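Alternansucrase (PDB 6HVG) is a large multidomain member of glycoside hydrolase family 70, built around a circularly permuted TIM-type barrel and carrying choline-binding-like repeats towards both ends of its chain. Local coordinates at residues N745-A751 with D819-Y825; L850-R854 with D1041-I1045; Y1331-S1335 with F1358-G1362. One frame throughout, in Å; residues are numbered along the deposited sequence.

Interaction 1. Residues N745-A751 with D819-Y825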
loop_
_atom_site.group_PDB
_atom_site.type_symbol
_atom_site.label_atom_id
_atom_site.label_comp_id
_atom_site.label_asym_id
_atom_site.label_seq_id
_atom_site.Cartn_x
_atom_site.Cartn_y
_atom_site.Cartn_z
ATOM N N ASN A 745 3.041 26.447 -11.694
ATOM C CA ASN A 745 3.315 25.232 -10.939
ATOM C C ASN A 745 4.372 25.357 -9.844
ATOM O O ASN A 745 5.218 26.229 -9.899
ATOM C CB ASN A 745 3.782 24.159 -11.904
ATOM C CG ASN A 745 5.173 24.428 -12.443
ATOM O OD1 ASN A 745 6.166 23.899 -11.953
ATOM N ND2 ASN A 745 5.244 25.272 -13.446
ATOM N N TYR A 746 4.320 24.448 -8.870
ATOM C CA TYR A 746 5.430 24.242 -7.929
ATOM C C TYR A 746 6.129 22.940 -8.251
ATOM O O TYR A 746 5.540 22.066 -8.858
ATOM C CB TYR A 746 4.959 24.255 -6.480
ATOM C CG TYR A 746 4.262 23.013 -5.975
ATOM C CD1 TYR A 746 2.918 22.781 -6.233
ATOM C CD2 TYR A 746 4.944 22.085 -5.205
ATOM C CE1 TYR A 746 2.274 21.638 -5.754
ATOM C CE2 TYR A 746 4.320 20.951 -4.716
ATOM C CZ TYR A 746 2.978 20.732 -4.982
ATOM O OH TYR A 746 2.353 19.600 -4.482
ATOM N N SER A 747 7.401 22.826 -7.889
ATOM C CA SER A 747 8.180 21.624 -8.211
ATOM C C SER A 747 9.119 21.295 -7.098
ATOM O O SER A 747 9.533 22.181 -6.360
ATOM C CB SER A 747 8.973 21.807 -9.527
ATOM O OG SER A 747 9.722 23.002 -9.538
ATOM N N PHE A 748 9.475 20.022 -6.988
ATOM C CA PHE A 748 10.368 19.583 -5.922
ATOM C C PHE A 748 11.198 18.397 -6.334
ATOM O O PHE A 748 10.897 17.744 -7.308
ATOM C CB PHE A 748 9.565 19.231 -4.670
ATOM C CG PHE A 748 8.500 18.201 -4.902
ATOM C CD1 PHE A 748 7.212 18.577 -5.272
ATOM C CD2 PHE A 748 8.773 16.865 -4.738
ATOM C CE1 PHE A 748 6.223 17.643 -5.492
ATOM C CE2 PHE A 748 7.787 15.920 -4.948
ATOM C CZ PHE A 748 6.514 16.309 -5.328
ATOM N N VAL A 749 12.256 18.143 -5.567
ATOM C CA VAL A 749 13.097 16.961 -5.733
ATOM C C VAL A 749 12.634 15.864 -4.787
ATOM O O VAL A 749 12.537 14.711 -5.175
ATOM C CB VAL A 749 14.567 17.283 -5.452
ATOM C CG1 VAL A 749 15.432 16.046 -5.628
ATOM C CG2 VAL A 749 15.040 18.399 -6.388
ATOM N N ARG A 750 12.343 16.230 -3.545
ATOM C CA ARG A 750 11.817 15.283 -2.555
ATOM C C ARG A 750 10.733 15.944 -1.743
ATOM O O ARG A 750 10.597 17.159 -1.756
ATOM C CB ARG A 750 12.925 14.770 -1.604
ATOM C CG ARG A 750 14.000 13.968 -2.311
ATOM C CD ARG A 750 14.624 12.919 -1.413
ATOM N NE ARG A 750 15.310 13.528 -0.278
ATOM C CZ ARG A 750 15.107 13.235 0.997
ATOM N NH1 ARG A 750 14.231 12.317 1.374
ATOM N NH2 ARG A 750 15.800 13.881 1.913
ATOM N N ALA A 751 9.965 15.131 -1.028
ATOM C CA ALA A 751 8.905 15.633 -0.175
ATOM C C ALA A 751 8.779 14.794 1.082
ATOM O O ALA A 751 9.382 13.734 1.186
ATOM C CB ALA A 751 7.600 15.663 -0.952
ATOM N N ASP A 819 9.804 29.642 -14.771
ATOM C CA ASP A 819 8.401 29.226 -14.766
ATOM C C ASP A 819 8.145 28.048 -13.814
ATOM O O ASP A 819 7.652 26.999 -14.223
ATOM C CB ASP A 819 7.918 28.907 -16.195
ATOM C CG ASP A 819 7.711 30.148 -17.046
ATOM O OD1 ASP A 819 7.196 31.166 -16.520
ATOM O OD2 ASP A 819 8.038 30.108 -18.263
ATOM N N THR A 820 8.496 28.239 -12.553
ATOM C CA THR A 820 8.112 27.331 -11.473
ATOM C C THR A 820 8.270 28.043 -10.128
ATOM O O THR A 820 9.115 28.939 -10.008
ATOM C CB THR A 820 8.976 26.036 -11.463
ATOM O OG1 THR A 820 8.348 25.034 -10.652
ATOM C CG2 THR A 820 10.365 26.281 -10.913
ATOM N N VAL A 821 7.482 27.642 -9.133
ATOM C CA VAL A 821 7.785 27.958 -7.754
ATOM C C VAL A 821 8.468 26.747 -7.136
ATOM O O VAL A 821 7.822 25.743 -6.861
ATOM C CB VAL A 821 6.528 28.256 -6.940
ATOM C CG1 VAL A 821 6.905 28.477 -5.474
ATOM C CG2 VAL A 821 5.747 29.442 -7.503
ATOM N N PRO A 822 9.787 26.799 -6.942
ATOM C CA PRO A 822 10.429 25.611 -6.364
ATOM C C PRO A 822 10.051 25.381 -4.907
ATOM O O PRO A 822 9.747 26.330 -4.201
ATOM C CB PRO A 822 11.916 25.912 -6.495
ATOM C CG PRO A 822 11.987 27.394 -6.547
ATOM C CD PRO A 822 10.761 27.840 -7.286
ATOM N N ARG A 823 10.026 24.120 -4.488
ATOM C CA ARG A 823 9.843 23.778 -3.091
ATOM C C ARG A 823 11.032 22.995 -2.551
ATOM O O ARG A 823 11.527 22.066 -3.196
ATOM C CB ARG A 823 8.576 22.976 -2.874
ATOM C CG ARG A 823 8.252 22.842 -1.394
ATOM C CD ARG A 823 6.904 22.184 -1.161
ATOM N NE ARG A 823 6.925 20.801 -1.589
ATOM C CZ ARG A 823 5.907 19.968 -1.475
ATOM N NH1 ARG A 823 4.777 20.378 -0.920
ATOM N NH2 ARG A 823 6.038 18.722 -1.925
ATOM N N VAL A 824 11.472 23.398 -1.363
ATOM C CA VAL A 824 12.616 22.801 -0.712
ATOM C C VAL A 824 12.187 21.966 0.498
ATOM O O VAL A 824 11.390 22.414 1.347
ATOM C CB VAL A 824 13.600 23.882 -0.237
ATOM C CG1 VAL A 824 14.797 23.239 0.442
ATOM C CG2 VAL A 824 14.052 24.745 -1.403
ATOM N N TYR A 825 12.727 20.755 0.576
ATOM C CA TYR A 825 12.320 19.789 1.599
ATOM C C TYR A 825 13.237 19.892 2.807
ATOM O O TYR A 825 14.446 19.723 2.698
ATOM C CB TYR A 825 12.337 18.354 0.998
ATOM C CG TYR A 825 12.027 17.232 1.976
ATOM C CD1 TYR A 825 10.973 17.328 2.868
ATOM C CD2 TYR A 825 12.801 16.070 2.019
ATOM C CE1 TYR A 825 10.700 16.302 3.766
ATOM C CE2 TYR A 825 12.523 15.039 2.903
ATOM C CZ TYR A 825 11.478 15.163 3.774
ATOM O OH TYR A 825 11.215 14.158 4.667
HETATM O O HOH W 1 12.722 19.487 -3.108
HETATM O O HOH W 2 9.292 19.484 -1.425
#
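Strands 745-747 and 821-825 run side by side in the same direction, their short axes approaching to 4.5 Å at an angle of 32°. A parallel ladder ties them: Val821 N donates to Asn745 O (2.8 Å), Ser747 N to Val821 O (3.1 Å) and Arg823 N to Ser747 O (2.7 Å). Beyond Ser747 the backbones separate and water fills the gap, one molecule joining Val749 N to Arg823 O and a second joining Arg750 O to Arg823 NE.

At the start of the pairing, Asn745 binds the other segment with its side chain as well. ND2 donates to Asp819 O (3.1 Å), and OD1 receives the hydroxyl of Thr820 (OG1 to OD1, 2.8 Å); Ser747 OG adds a close polar contact, 2.7 Å from Thr820 OG1. On the other face of the sheet, Tyr746 packs beside Val821. Arg823 extends past them: its CZ lies 3.7 Å from Tyr746 CE2, and its NH2 sits over one face of the Phe748 ring, 3.5 Å from CD1. Further on, Arg750 NH1 meets the edge of the Tyr825 ring, 3.6 Å from CE2, and both side chains share Glu832 as a polar partner; Arg750 also pairs with Asp828.

These are neighbouring strands of the (β/α)8 barrel, joined by a crossover about half of which is helix and which holds no strand. Tyr746 and Arg823 reach Leu658 and Glu1083, which belong to other barrel strands, so their face is the barrel interior. Ser747 instead packs outwards on helix 807-814, while strands 678-679 and 1045-1047 continue the sheet at either side.

Interaction 2. Residues L850-R854 with D1041-I1045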
loop_
_atom_site.group_PDB
_atom_site.type_symbol
_atom_site.label_atom_id
_atom_site.label_comp_id
_atom_site.label_asym_id
_atom_site.label_seq_id
_atom_site.Cartn_x
_atom_site.Cartn_y
_atom_site.Cartn_z
ATOM N N LEU A 850 22.995 27.929 -3.266
ATOM C CA LEU A 850 22.092 27.998 -4.417
ATOM C C LEU A 850 20.902 28.905 -4.128
ATOM O O LEU A 850 20.477 29.687 -4.983
ATOM C CB LEU A 850 21.619 26.587 -4.822
ATOM C CG LEU A 850 22.689 25.711 -5.484
ATOM C CD1 LEU A 850 22.223 24.266 -5.542
ATOM C CD2 LEU A 850 23.062 26.193 -6.873
ATOM N N LEU A 851 20.384 28.792 -2.914
ATOM C CA LEU A 851 19.204 29.558 -2.507
ATOM C C LEU A 851 19.477 31.047 -2.421
ATOM O O LEU A 851 18.647 31.844 -2.860
ATOM C CB LEU A 851 18.654 29.051 -1.169
ATOM C CG LEU A 851 17.752 27.828 -1.309
ATOM C CD1 LEU A 851 17.603 27.109 0.021
ATOM C CD2 LEU A 851 16.398 28.224 -1.872
ATOM N N LYS A 852 20.631 31.408 -1.869
ATOM C CA LYS A 852 21.063 32.819 -1.783
ATOM C C LYS A 852 21.459 33.387 -3.141
ATOM O O LYS A 852 21.188 34.563 -3.447
ATOM C CB LYS A 852 22.207 32.965 -0.786
ATOM C CG LYS A 852 21.753 32.773 0.648
ATOM C CD LYS A 852 22.859 32.954 1.675
ATOM C CE LYS A 852 23.631 31.664 1.877
ATOM N NZ LYS A 852 24.677 31.725 2.938
ATOM N N ALA A 853 22.080 32.542 -3.954
ATOM C CA ALA A 853 22.434 32.895 -5.327
ATOM C C ALA A 853 21.182 33.128 -6.165
ATOM O O ALA A 853 21.181 33.956 -7.091
ATOM C CB ALA A 853 23.275 31.790 -5.949
ATOM N N ARG A 854 20.111 32.399 -5.849
ATOM C CA ARG A 854 18.863 32.533 -6.585
ATOM C C ARG A 854 18.286 33.932 -6.399
ATOM O O ARG A 854 17.761 34.516 -7.343
ATOM C CB ARG A 854 17.859 31.466 -6.158
ATOM C CG ARG A 854 16.610 31.367 -7.032
ATOM C CD ARG A 854 15.647 30.269 -6.551
ATOM N NE ARG A 854 14.552 30.059 -7.504
ATOM C CZ ARG A 854 13.384 30.710 -7.493
ATOM N NH1 ARG A 854 13.090 31.617 -6.558
ATOM N NH2 ARG A 854 12.481 30.453 -8.421
ATOM N N ASP A 1041 7.772 33.339 -10.095
ATOM C CA ASP A 1041 9.053 32.637 -10.041
ATOM C C ASP A 1041 9.957 33.131 -8.915
ATOM O O ASP A 1041 10.874 32.423 -8.494
ATOM C CB ASP A 1041 9.807 32.762 -11.361
ATOM C CG ASP A 1041 9.122 32.045 -12.520
ATOM O OD1 ASP A 1041 8.081 31.370 -12.312
ATOM O OD2 ASP A 1041 9.628 32.184 -13.664
ATOM N N SER A 1042 9.707 34.341 -8.422
ATOM C CA SER A 1042 10.494 34.903 -7.323
ATOM C C SER A 1042 10.164 34.301 -5.962
ATOM O O SER A 1042 10.809 34.640 -4.972
ATOM C CB SER A 1042 10.317 36.417 -7.275
ATOM O OG SER A 1042 10.602 36.989 -8.549
ATOM N N ASN A 1043 9.160 33.422 -5.905
ATOM C CA ASN A 1043 8.800 32.731 -4.674
ATOM C C ASN A 1043 9.523 31.423 -4.486
ATOM O O ASN A 1043 9.958 30.806 -5.433
ATOM C CB ASN A 1043 7.312 32.469 -4.640
ATOM C CG ASN A 1043 6.523 33.733 -4.466
ATOM O OD1 ASN A 1043 6.379 34.227 -3.346
ATOM N ND2 ASN A 1043 6.027 34.286 -5.573
ATOM N N VAL A 1044 9.683 31.030 -3.231
ATOM C CA VAL A 1044 10.208 29.714 -2.869
ATOM C C VAL A 1044 9.414 29.205 -1.673
ATOM O O VAL A 1044 9.283 29.913 -0.660
ATOM C CB VAL A 1044 11.682 29.783 -2.473
ATOM C CG1 VAL A 1044 12.172 28.403 -2.080
ATOM C CG2 VAL A 1044 12.512 30.350 -3.603
ATOM N N ILE A 1045 8.898 27.986 -1.779
ATOM C CA ILE A 1045 8.197 27.354 -0.665
ATOM C C ILE A 1045 9.158 26.454 0.075
ATOM O O ILE A 1045 9.961 25.770 -0.544
ATOM C CB ILE A 1045 7.023 26.493 -1.145
ATOM C CG1 ILE A 1045 6.058 27.321 -1.986
ATOM C CG2 ILE A 1045 6.269 25.916 0.038
ATOM C CD1 ILE A 1045 5.059 26.494 -2.741
#
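Here a helix on the outside of the (β/α)8 barrel, 844-857, meets the connection that leads from helix 1038-1041 into barrel strand 1045-1047. Leu851 gives the apolar part of the contact. Its CB points sideways, but the end of the side chain bends nearer and places CD2 4.2 Å from CG1 of Val1044.

Three residues later, Arg854 supplies most of the buried area on the helix side. It projects from a backbone held by the regular helical hydrogen bond from Arg854 N to Leu850 O (2.9 Å). Its chi1 to chi3 are all t, so the side chain is extended as far as NE, where chi4 (-89°) turns the guanidinium; in this way it crosses the gap of 8.7 Å that separates its CA from that of Ser1042. The guanidinium group finds a backbone oxygen there rather than a carboxylate: NH2 donates to Asp1041 O at 2.5 Å, and NH1 adds a weak hydrogen bond to the same oxygen at 3.1 Å. The Asp1041 carboxylate is directed elsewhere, to the backbone N of Asp819. Arg854 NE makes a weak hydrogen bond to Leu815 O, so one side chain connects helix 844-857 with the segments leading into barrel strands 821-825 and 1045-1047. Val1044, pointing toward the helix, packs against the guanidinium as well, with CG2 3.3 Å from Arg854 NH1.

Interaction 3. Residues Y1331-S1335 with F1358-G1362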
loop_
_atom_site.group_PDB
_atom_site.type_symbol
_atom_site.label_atom_id
_atom_site.label_comp_id
_atom_site.label_asym_id
_atom_site.label_seq_id
_atom_site.Cartn_x
_atom_site.Cartn_y
_atom_site.Cartn_z
ATOM N N TYR A 1331 -38.988 -25.508 1.479
ATOM C CA TYR A 1331 -38.648 -26.893 1.180
ATOM C C TYR A 1331 -37.294 -27.009 0.505
ATOM O O TYR A 1331 -36.999 -26.277 -0.421
ATOM C CB TYR A 1331 -39.732 -27.542 0.291
ATOM C CG TYR A 1331 -40.994 -27.904 1.046
ATOM C CD1 TYR A 1331 -40.988 -28.919 1.982
ATOM C CD2 TYR A 1331 -42.187 -27.207 0.847
ATOM C CE1 TYR A 1331 -42.127 -29.250 2.679
ATOM C CE2 TYR A 1331 -43.328 -27.527 1.557
ATOM C CZ TYR A 1331 -43.287 -28.544 2.465
ATOM O OH TYR A 1331 -44.415 -28.883 3.173
ATOM N N MET A 1332 -36.487 -27.935 0.985
ATOM C CA MET A 1332 -35.215 -28.275 0.382
ATOM C C MET A 1332 -35.412 -28.618 -1.079
ATOM O O MET A 1332 -36.371 -29.297 -1.437
ATOM C CB MET A 1332 -34.628 -29.481 1.130
ATOM C CG MET A 1332 -33.333 -30.022 0.602
ATOM S SD MET A 1332 -32.820 -31.528 1.443
ATOM C CE MET A 1332 -32.453 -30.877 3.063
ATOM N N VAL A 1333 -34.508 -28.150 -1.925
ATOM C CA VAL A 1333 -34.539 -28.472 -3.353
ATOM C C VAL A 1333 -33.775 -29.759 -3.557
ATOM O O VAL A 1333 -32.664 -29.911 -3.036
ATOM C CB VAL A 1333 -33.893 -27.344 -4.199
ATOM C CG1 VAL A 1333 -33.604 -27.792 -5.624
ATOM C CG2 VAL A 1333 -34.784 -26.096 -4.177
ATOM N N ARG A 1334 -34.363 -30.676 -4.322
ATOM C CA ARG A 1334 -33.792 -32.001 -4.540
ATOM C C ARG A 1334 -34.091 -32.462 -5.952
ATOM O O ARG A 1334 -35.161 -32.201 -6.460
ATOM C CB ARG A 1334 -34.426 -33.001 -3.555
ATOM C CG ARG A 1334 -34.332 -32.616 -2.075
ATOM C CD ARG A 1334 -34.945 -33.665 -1.158
ATOM N NE ARG A 1334 -36.393 -33.676 -1.299
ATOM C CZ ARG A 1334 -37.141 -34.751 -1.499
ATOM N NH1 ARG A 1334 -36.609 -35.968 -1.547
ATOM N NH2 ARG A 1334 -38.445 -34.590 -1.642
ATOM N N SER A 1335 -33.180 -33.194 -6.569
ATOM C CA SER A 1335 -33.407 -33.664 -7.932
ATOM C C SER A 1335 -34.341 -34.857 -7.941
ATOM O O SER A 1335 -34.265 -35.746 -7.087
ATOM C CB SER A 1335 -32.083 -33.998 -8.632
ATOM O OG SER A 1335 -31.434 -35.122 -8.053
ATOM N N PHE A 1358 -28.236 -29.850 -7.296
ATOM C CA PHE A 1358 -28.663 -30.547 -6.068
ATOM C C PHE A 1358 -28.974 -32.013 -6.318
ATOM O O PHE A 1358 -29.628 -32.347 -7.294
ATOM C CB PHE A 1358 -29.874 -29.870 -5.441
ATOM C CG PHE A 1358 -29.635 -28.450 -5.097
ATOM C CD1 PHE A 1358 -28.815 -28.148 -4.030
ATOM C CD2 PHE A 1358 -30.183 -27.427 -5.828
ATOM C CE1 PHE A 1358 -28.552 -26.834 -3.661
ATOM C CE2 PHE A 1358 -29.923 -26.103 -5.486
ATOM C CZ PHE A 1358 -29.094 -25.801 -4.405
ATOM N N MET A 1359 -28.522 -32.879 -5.411
ATOM C CA MET A 1359 -28.664 -34.313 -5.600
ATOM C C MET A 1359 -30.040 -34.776 -5.125
ATOM O O MET A 1359 -30.846 -33.969 -4.681
ATOM C CB MET A 1359 -27.517 -35.028 -4.898
ATOM C CG MET A 1359 -26.146 -34.536 -5.377
ATOM S SD MET A 1359 -24.854 -35.722 -4.985
ATOM C CE MET A 1359 -23.578 -34.772 -4.196
ATOM N N PRO A 1360 -30.365 -36.058 -5.266
ATOM C CA PRO A 1360 -31.712 -36.466 -4.853
ATOM C C PRO A 1360 -31.943 -36.278 -3.344
ATOM O O PRO A 1360 -33.079 -36.103 -2.929
ATOM C CB PRO A 1360 -31.765 -37.942 -5.219
ATOM C CG PRO A 1360 -30.688 -38.157 -6.218
ATOM C CD PRO A 1360 -29.625 -37.149 -5.915
ATOM N N ASN A 1361 -30.865 -36.316 -2.554
ATOM C CA ASN A 1361 -30.935 -36.035 -1.133
ATOM C C ASN A 1361 -30.672 -34.571 -0.808
ATOM O O ASN A 1361 -30.519 -34.202 0.358
ATOM C CB ASN A 1361 -29.965 -36.924 -0.345
ATOM C CG ASN A 1361 -28.539 -36.725 -0.765
ATOM O OD1 ASN A 1361 -28.235 -35.855 -1.575
ATOM N ND2 ASN A 1361 -27.659 -37.546 -0.244
ATOM N N GLY A 1362 -30.599 -33.723 -1.842
ATOM C CA GLY A 1362 -30.562 -32.249 -1.669
ATOM C C GLY A 1362 -29.196 -31.659 -1.429
ATOM O O GLY A 1362 -29.072 -30.444 -1.297
HETATM O O HOH W 3 -30.849 -28.639 -1.272
#
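Two loops of a region of cell-wall-binding-type repeats (choline-binding clan), built from short β-hairpins, pack together here, and most of the contact is made by a type I β turn, Met1359 to Gly1362. Just ahead of the turn, Phe1358 points toward the 1331-1335 segment and meets Val1333, CD2 lying 3.4 Å from CG1; its carbonyl O is 3.2 Å from Ser1335 CB. Met1359 turns its side chain away, but its carbonyl is the polar centre of the contact. Met1359 O closes the turn by accepting Gly1362 N (2.9 Å) and also takes Ser1335 N from the facing loop (3.1 Å, nearly linear), so one oxygen both shapes the turn and ties it to its neighbour. Pro1360, the first of the two central turn residues, places its CD 3.5 Å from Ser1335 OG, while its O lies 3.4 Å from Arg1334 CB. Asn1361 directs its CB away and binds Glu375 O through ND2, though its own O approaches Met1332 SD at 3.7 Å. Gly1362, with phi at 86°, brings CA to 3.4 Å from Val1333 O; a β-carbon in this place would clash with Met1332 SD. A water joins the two loops by donating to Val1333 O (2.8 Å) and Gly1362 O (2.5 Å).

The two loops follow strands 1323-1326 and 1354-1357 of successive hairpins. Met1332, Val1333 and Phe1358 all pack on strand 1323-1326, whereas Met1359 and Pro1360 cover strand 360-363, so that repeats from distant parts of the chain meet around the turn.

How the interactions relate
Interactions 1 and 2 form one continuous region of the barrel, their centres 11 Å apart. Strand 821-825 pairs with strand 745-747 in the first and, on its other side, with the strand entered through 1041-1045: Val824 N lies 2.9 Å from Ile1045 O. Asp819 N and Asp1041 OD2, 2.8 Å apart, join the approaches to these strands, and Arg854 NH2 touches Pro822 CD at 3.3 Å. Interaction 3 belongs to the repeat region on the opposite side of the chain's centre, with its centre 69 Å from that of interaction 1 and 79 Å from that of interaction 2. The calcium ion is held by Glu575, Asp581, Asn625 and Asp1159, none of which belongs to these contacts.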